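Local coordinates for DNA methyltransferase (Nicotiana tabacum, PDB 4ONQ), which probably methylates DNA cytosines at carbon 5 with S-adenosyl-L-methionine as methyl donor, and here holds the inhibitor sinefungin in its catalytic domain, at residues Q212-A217 with L247-I252; L186-N191 with S238-G243. The protein carries 5 engineered substitutions. All coordinates share one frame; numbering follows the deposited sequence.

Interaction 1 (Q212-A217 with L247-I252); sequences QVDTVA and LYRLGI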
loop_
_atom_site.group_PDB
_atom_site.type_symbol
_atom_site.label_atom_id
_atom_site.label_comp_id
_atom_site.label_asym_id
_atom_site.label_seq_id
_atom_site.Cartn_x
_atom_site.Cartn_y
_atom_site.Cartn_z
ATOM N N GLN A 212 -0.224 -0.648 1.357
ATOM C CA GLN A 212 -0.318 -1.213 2.693
ATOM C C GLN A 212 0.718 -2.328 2.715
ATOM O O GLN A 212 0.600 -3.303 1.980
ATOM C CB GLN A 212 -1.720 -1.750 2.975
ATOM C CG GLN A 212 -2.070 -1.844 4.458
ATOM C CD GLN A 212 -1.297 -2.931 5.180
ATOM O OE1 GLN A 212 -1.118 -4.028 4.657
ATOM N NE2 GLN A 212 -0.833 -2.628 6.392
ATOM N N VAL A 213 1.749 -2.169 3.538
ATOM C CA VAL A 213 2.910 -3.057 3.506
ATOM C C VAL A 213 2.640 -4.542 3.827
ATOM O O VAL A 213 3.238 -5.424 3.211
ATOM C CB VAL A 213 4.053 -2.495 4.390
ATOM C CG1 VAL A 213 5.214 -3.464 4.463
ATOM C CG2 VAL A 213 4.518 -1.141 3.847
ATOM N N ASP A 214 1.748 -4.823 4.774
ATOM C CA ASP A 214 1.469 -6.211 5.162
ATOM C C ASP A 214 0.819 -6.996 4.013
ATOM O O ASP A 214 1.124 -8.175 3.791
ATOM C CB ASP A 214 0.571 -6.272 6.407
ATOM C CG ASP A 214 1.144 -5.512 7.598
ATOM O OD1 ASP A 214 1.980 -6.083 8.327
ATOM O OD2 ASP A 214 0.739 -4.349 7.820
ATOM N N THR A 215 -0.069 -6.325 3.284
ATOM C CA THR A 215 -0.777 -6.906 2.145
ATOM C C THR A 215 0.208 -7.273 1.028
ATOM O O THR A 215 0.301 -8.435 0.572
ATOM C CB THR A 215 -1.826 -5.891 1.590
ATOM O OG1 THR A 215 -2.630 -5.389 2.664
ATOM C CG2 THR A 215 -2.731 -6.533 0.552
ATOM N N VAL A 216 0.953 -6.262 0.597
ATOM C CA VAL A 216 1.949 -6.434 -0.445
ATOM C C VAL A 216 2.964 -7.511 -0.066
ATOM O O VAL A 216 3.337 -8.338 -0.894
ATOM C CB VAL A 216 2.676 -5.118 -0.729
ATOM C CG1 VAL A 216 3.796 -5.339 -1.733
ATOM C CG2 VAL A 216 1.691 -4.076 -1.229
ATOM N N ALA A 217 3.395 -7.510 1.190
ATOM C CA ALA A 217 4.383 -8.480 1.645
ATOM C C ALA A 217 3.801 -9.881 1.598
ATOM O O ALA A 217 4.503 -10.839 1.271
ATOM C CB ALA A 217 4.859 -8.154 3.044
ATOM N N LEU A 247 9.650 -6.172 0.930
ATOM C CA LEU A 247 10.729 -7.125 0.676
ATOM C C LEU A 247 11.681 -7.212 1.856
ATOM O O LEU A 247 12.154 -8.293 2.210
ATOM C CB LEU A 247 11.515 -6.734 -0.572
ATOM C CG LEU A 247 10.718 -6.731 -1.874
ATOM C CD1 LEU A 247 11.526 -6.059 -2.977
ATOM C CD2 LEU A 247 10.333 -8.156 -2.260
ATOM N N TYR A 248 11.965 -6.069 2.465
ATOM C CA TYR A 248 12.886 -6.025 3.594
ATOM C C TYR A 248 12.322 -6.747 4.809
ATOM O O TYR A 248 13.031 -7.489 5.487
ATOM C CB TYR A 248 13.240 -4.585 3.944
ATOM C CG TYR A 248 13.999 -4.437 5.241
ATOM C CD1 TYR A 248 15.355 -4.721 5.310
ATOM C CD2 TYR A 248 13.357 -4.006 6.397
ATOM C CE1 TYR A 248 16.056 -4.579 6.495
ATOM C CE2 TYR A 248 14.047 -3.857 7.584
ATOM C CZ TYR A 248 15.398 -4.143 7.626
ATOM O OH TYR A 248 16.090 -4.001 8.808
ATOM N N ARG A 249 11.041 -6.544 5.085
ATOM C CA ARG A 249 10.429 -7.171 6.250
ATOM C C ARG A 249 10.280 -8.670 6.034
ATOM O O ARG A 249 10.193 -9.442 6.988
ATOM C CB ARG A 249 9.083 -6.522 6.564
ATOM C CG ARG A 249 9.216 -5.071 6.987
ATOM C CD ARG A 249 7.899 -4.490 7.437
ATOM N NE ARG A 249 7.353 -5.202 8.591
ATOM C CZ ARG A 249 6.103 -5.068 9.019
ATOM N NH1 ARG A 249 5.266 -4.251 8.383
ATOM N NH2 ARG A 249 5.691 -5.756 10.074
ATOM N N LEU A 250 10.266 -9.068 4.765
ATOM C CA LEU A 250 10.167 -10.467 4.383
ATOM C C LEU A 250 11.512 -11.159 4.555
ATOM O O LEU A 250 11.604 -12.385 4.508
ATOM C CB LEU A 250 9.706 -10.589 2.931
ATOM C CG LEU A 250 8.215 -10.389 2.663
ATOM C CD1 LEU A 250 7.932 -10.302 1.172
ATOM C CD2 LEU A 250 7.433 -11.516 3.282
ATOM N N GLY A 251 12.559 -10.367 4.756
ATOM C CA GLY A 251 13.891 -10.918 4.900
ATOM C C GLY A 251 14.488 -11.285 3.556
ATOM O O GLY A 251 15.442 -12.055 3.478
ATOM N N ILE A 252 13.915 -10.734 2.492
ATOM C CA ILE A 252 14.452 -10.923 1.156
ATOM C C ILE A 252 15.544 -9.893 0.896
ATOM O O ILE A 252 15.288 -8.695 0.921
ATOM C CB ILE A 252 13.358 -10.781 0.093
ATOM C CG1 ILE A 252 12.235 -11.792 0.359
ATOM C CG2 ILE A 252 13.947 -10.966 -1.289
ATOM C CD1 ILE A 252 11.041 -11.658 -0.577
#
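Leu-250 sits against the backbone carbonyl of Ala-217, and here the contact is closest: CD1 lies 3.5 Å and CD2 3.6 Å from Ala-217 O, both methyls of the fork facing the oxygen from one side. The Leu-250 fork also meets the methyl group beside it, CG being 4.1 Å from Ala-217 CB. This half is buried, with Leu-220 adding to the apolar patch.

Toward the partly exposed side the fit slackens. Arg-249 leaves its helix toward the other segment, and a bend at chi3 (61°) brings its guanidinium beside Val-213 and Asp-214. Val-213 CG1 stands 4.0 Å from Arg-249 NH1. The salt bridge from Asp-214 OD1 to Arg-249 NH1 is long, 3.8 Å, and the carboxylate and guanidinium planes are 82° apart, so the attraction is probably mostly long-range. The other carboxylate oxygen is held more firmly: Gln-212 NE2 donates to the anti lone pair of Asp-214 OD2 at 2.7 Å and 173°. That amide also caps the helix, since Gln-212 OE1 accepts from Thr-215 N at 2.9 Å and from Thr-215 OG1 at 2.8 Å.

The start of helix 213-220, capped by Gln-212, packs beside the last turn of helix 242-249, which ends in a Schellman motif at Gly-251; the two are neighbouring helices of the class I methyltransferase fold.

Interaction 2 (L186-N191 with S238-G243); sequences LGFPKN and SGIGGG. With SFG (sinefungin), chain C.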
loop_
_atom_site.group_PDB
_atom_site.type_symbol
_atom_site.label_atom_id
_atom_site.label_comp_id
_atom_site.label_asym_id
_atom_site.label_seq_id
_atom_site.Cartn_x
_atom_site.Cartn_y
_atom_site.Cartn_z
ATOM N N LEU A 186 -0.210 1.484 7.969
ATOM C CA LEU A 186 0.253 1.061 6.652
ATOM C C LEU A 186 1.421 0.069 6.686
ATOM O O LEU A 186 1.814 -0.454 5.648
ATOM C CB LEU A 186 0.613 2.277 5.799
ATOM C CG LEU A 186 -0.598 3.140 5.434
ATOM C CD1 LEU A 186 -0.157 4.437 4.798
ATOM C CD2 LEU A 186 -1.535 2.368 4.503
ATOM N N GLY A 187 1.969 -0.191 7.871
ATOM C CA GLY A 187 3.045 -1.159 8.011
ATOM C C GLY A 187 4.444 -0.577 7.888
ATOM O O GLY A 187 5.414 -1.304 7.684
ATOM N N PHE A 188 4.552 0.740 8.006
ATOM C CA PHE A 188 5.847 1.404 7.925
ATOM C C PHE A 188 6.479 1.533 9.299
ATOM O O PHE A 188 5.778 1.615 10.307
ATOM C CB PHE A 188 5.708 2.777 7.258
ATOM C CG PHE A 188 5.516 2.704 5.768
ATOM C CD1 PHE A 188 6.608 2.556 4.922
ATOM C CD2 PHE A 188 4.245 2.765 5.212
ATOM C CE1 PHE A 188 6.430 2.484 3.543
ATOM C CE2 PHE A 188 4.063 2.689 3.843
ATOM C CZ PHE A 188 5.155 2.553 3.007
ATOM N N PRO A 189 7.818 1.530 9.349
ATOM C CA PRO A 189 8.480 1.743 10.638
ATOM C C PRO A 189 8.211 3.153 11.137
ATOM O O PRO A 189 8.019 4.066 10.338
ATOM C CB PRO A 189 9.961 1.567 10.307
ATOM C CG PRO A 189 10.063 1.868 8.844
ATOM C CD PRO A 189 8.780 1.382 8.244
ATOM N N LYS A 190 8.179 3.326 12.447
ATOM C CA LYS A 190 7.868 4.625 13.017
ATOM C C LYS A 190 8.943 5.658 12.692
ATOM O O LYS A 190 10.142 5.373 12.801
ATOM C CB LYS A 190 7.671 4.529 14.525
ATOM C CG LYS A 190 7.377 5.868 15.155
ATOM C CD LYS A 190 6.942 5.744 16.588
ATOM C CE LYS A 190 6.639 7.110 17.163
ATOM N NZ LYS A 190 5.927 7.009 18.466
ATOM N N ASN A 191 8.477 6.848 12.309
ATOM C CA ASN A 191 9.308 7.988 11.911
ATOM C C ASN A 191 9.842 7.862 10.489
ATOM O O ASN A 191 10.684 8.650 10.059
ATOM C CB ASN A 191 10.442 8.274 12.910
ATOM C CG ASN A 191 9.931 8.787 14.250
ATOM O OD1 ASN A 191 8.804 9.267 14.359
ATOM N ND2 ASN A 191 10.766 8.688 15.274
ATOM N N SER A 238 7.680 4.781 -6.939
ATOM C CA SER A 238 7.947 4.041 -5.708
ATOM C C SER A 238 7.532 4.740 -4.416
ATOM O O SER A 238 7.448 4.098 -3.369
ATOM C CB SER A 238 9.420 3.631 -5.642
ATOM O OG SER A 238 10.263 4.710 -5.986
ATOM N N GLY A 239 7.285 6.046 -4.495
ATOM C CA GLY A 239 6.817 6.823 -3.359
ATOM C C GLY A 239 7.727 6.772 -2.145
ATOM O O GLY A 239 8.904 7.125 -2.218
ATOM N N ILE A 240 7.176 6.332 -1.020
ATOM C CA ILE A 240 7.956 6.189 0.199
ATOM C C ILE A 240 8.464 4.755 0.373
ATOM O O ILE A 240 8.850 4.341 1.471
ATOM C CB ILE A 240 7.163 6.635 1.446
ATOM C CG1 ILE A 240 5.887 5.815 1.606
ATOM C CG2 ILE A 240 6.819 8.109 1.355
ATOM C CD1 ILE A 240 5.113 6.179 2.844
ATOM N N GLY A 241 8.449 4.000 -0.719
ATOM C CA GLY A 241 9.087 2.698 -0.755
ATOM C C GLY A 241 8.353 1.558 -0.076
ATOM O O GLY A 241 8.974 0.745 0.610
ATOM N N GLY A 242 7.041 1.482 -0.274
ATOM C CA GLY A 242 6.252 0.384 0.262
ATOM C C GLY A 242 6.753 -0.989 -0.164
ATOM O O GLY A 242 6.873 -1.900 0.660
ATOM N N GLY A 243 7.060 -1.135 -1.450
ATOM C CA GLY A 243 7.563 -2.393 -1.976
ATOM C C GLY A 243 8.862 -2.823 -1.320
ATOM O O GLY A 243 8.993 -3.958 -0.861
HETATM N N SFG C . 4.063 3.114 -4.228
HETATM C CA SFG C . 4.149 4.333 -3.404
HETATM C C SFG C . 4.273 3.875 -1.953
HETATM O O SFG C . 4.115 2.660 -1.711
HETATM O OXT SFG C . 4.597 4.751 -1.123
HETATM C CB SFG C . 2.902 5.192 -3.678
HETATM C CG SFG C . 3.082 5.631 -5.129
HETATM C CD SFG C . 2.023 6.489 -5.852
HETATM N NE SFG C . 0.728 5.814 -5.982
HETATM C "C5'" SFG C . 2.744 6.748 -7.187
HETATM C "C4'" SFG C . 3.926 7.575 -6.617
HETATM O "O4'" SFG C . 3.810 8.210 -7.974
HETATM C "C3'" SFG C . 4.068 8.968 -6.018
HETATM O "O3'" SFG C . 5.403 9.216 -5.611
HETATM C "C2'" SFG C . 3.636 9.859 -7.116
HETATM O "O2'" SFG C . 3.964 11.212 -6.786
HETATM C "C1'" SFG C . 4.764 9.281 -8.009
HETATM N N9 SFG C . 4.738 9.937 -9.339
HETATM C C8 SFG C . 3.879 10.793 -9.865
HETATM N N7 SFG C . 4.265 11.062 -11.110
HETATM C C5 SFG C . 5.361 10.348 -11.374
HETATM C C6 SFG C . 6.132 10.257 -12.463
HETATM N N6 SFG C . 5.780 10.999 -13.510
HETATM N N1 SFG C . 7.210 9.464 -12.515
HETATM C C2 SFG C . 7.532 8.710 -11.386
HETATM N N3 SFG C . 6.711 8.825 -10.261
HETATM C C4 SFG C . 5.628 9.622 -10.288
#
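The amino-acid end of the cofactor pocket, occupied here by sinefungin, is backed by the packing of Phe-188 on Ile-240 in the glycine-rich loop. The ring of Phe-188 takes the Ile-240 CD1 methyl over one face, a CH-pi contact 3.9 Å from the centroid and 21° off the normal. The methyl is displaced toward the rim, and the neighbouring Ile-240 CG1 comes 3.6 Å from Phe-188 CZ. At the ring edge lies the carbonyl carbon of Gly-241, while Gly-242 CA approaches CZ obliquely at 3.7 Å.

Ile-240 places CG1 between its backbone N and carbonyl carbon (chi1 59°), and this branch touches both the ring and the ligand carboxylate, in directions roughly at right angles. That carboxylate is gripped by the backbone: Ile-240 N donates to OXT at 3.0 Å and 154°, whereas Gly-242 N reaches O only weakly, at 3.5 Å. A side chain on Gly-242 would run into the same oxygen. His-192 stacks with the Phe-188 ring, and its NE2 hydrogen-bonds to Ile-240 O.

Shrinking Phe-188 to an alanine would probably leave Ile-240 CD1 and His-192 without their aromatic partner, opening a gap behind the carboxylate-binding loop. A glycine-rich turn leading from strand 231-236 into helix 242-249 is the hallmark cofactor-binding motif of class I methyltransferases.

In the fold
Followed from the N terminus, the four segments come in the order 186-191, 212-217, 238-243 and 247-252, so the two contacts cross rather than nest. Interaction 2 closes a loop of 46 residues between its segments, joining the turn after helix 179-186 to the cofactor loop; interaction 1 then closes one of 29, joining helix 213-220 to the far end of helix 242-249. Both loops contain strand 231-236 of the central sheet, and both contacts use helix 242-249, near its opposite ends. Their earlier segments also meet directly, Val-213 N lying 2.7 Å from Leu-186 O in a probable hydrogen bond. Crossed in this way, they tie two earlier segments to one helix; interaction 2 holds sinefungin-pocket residues.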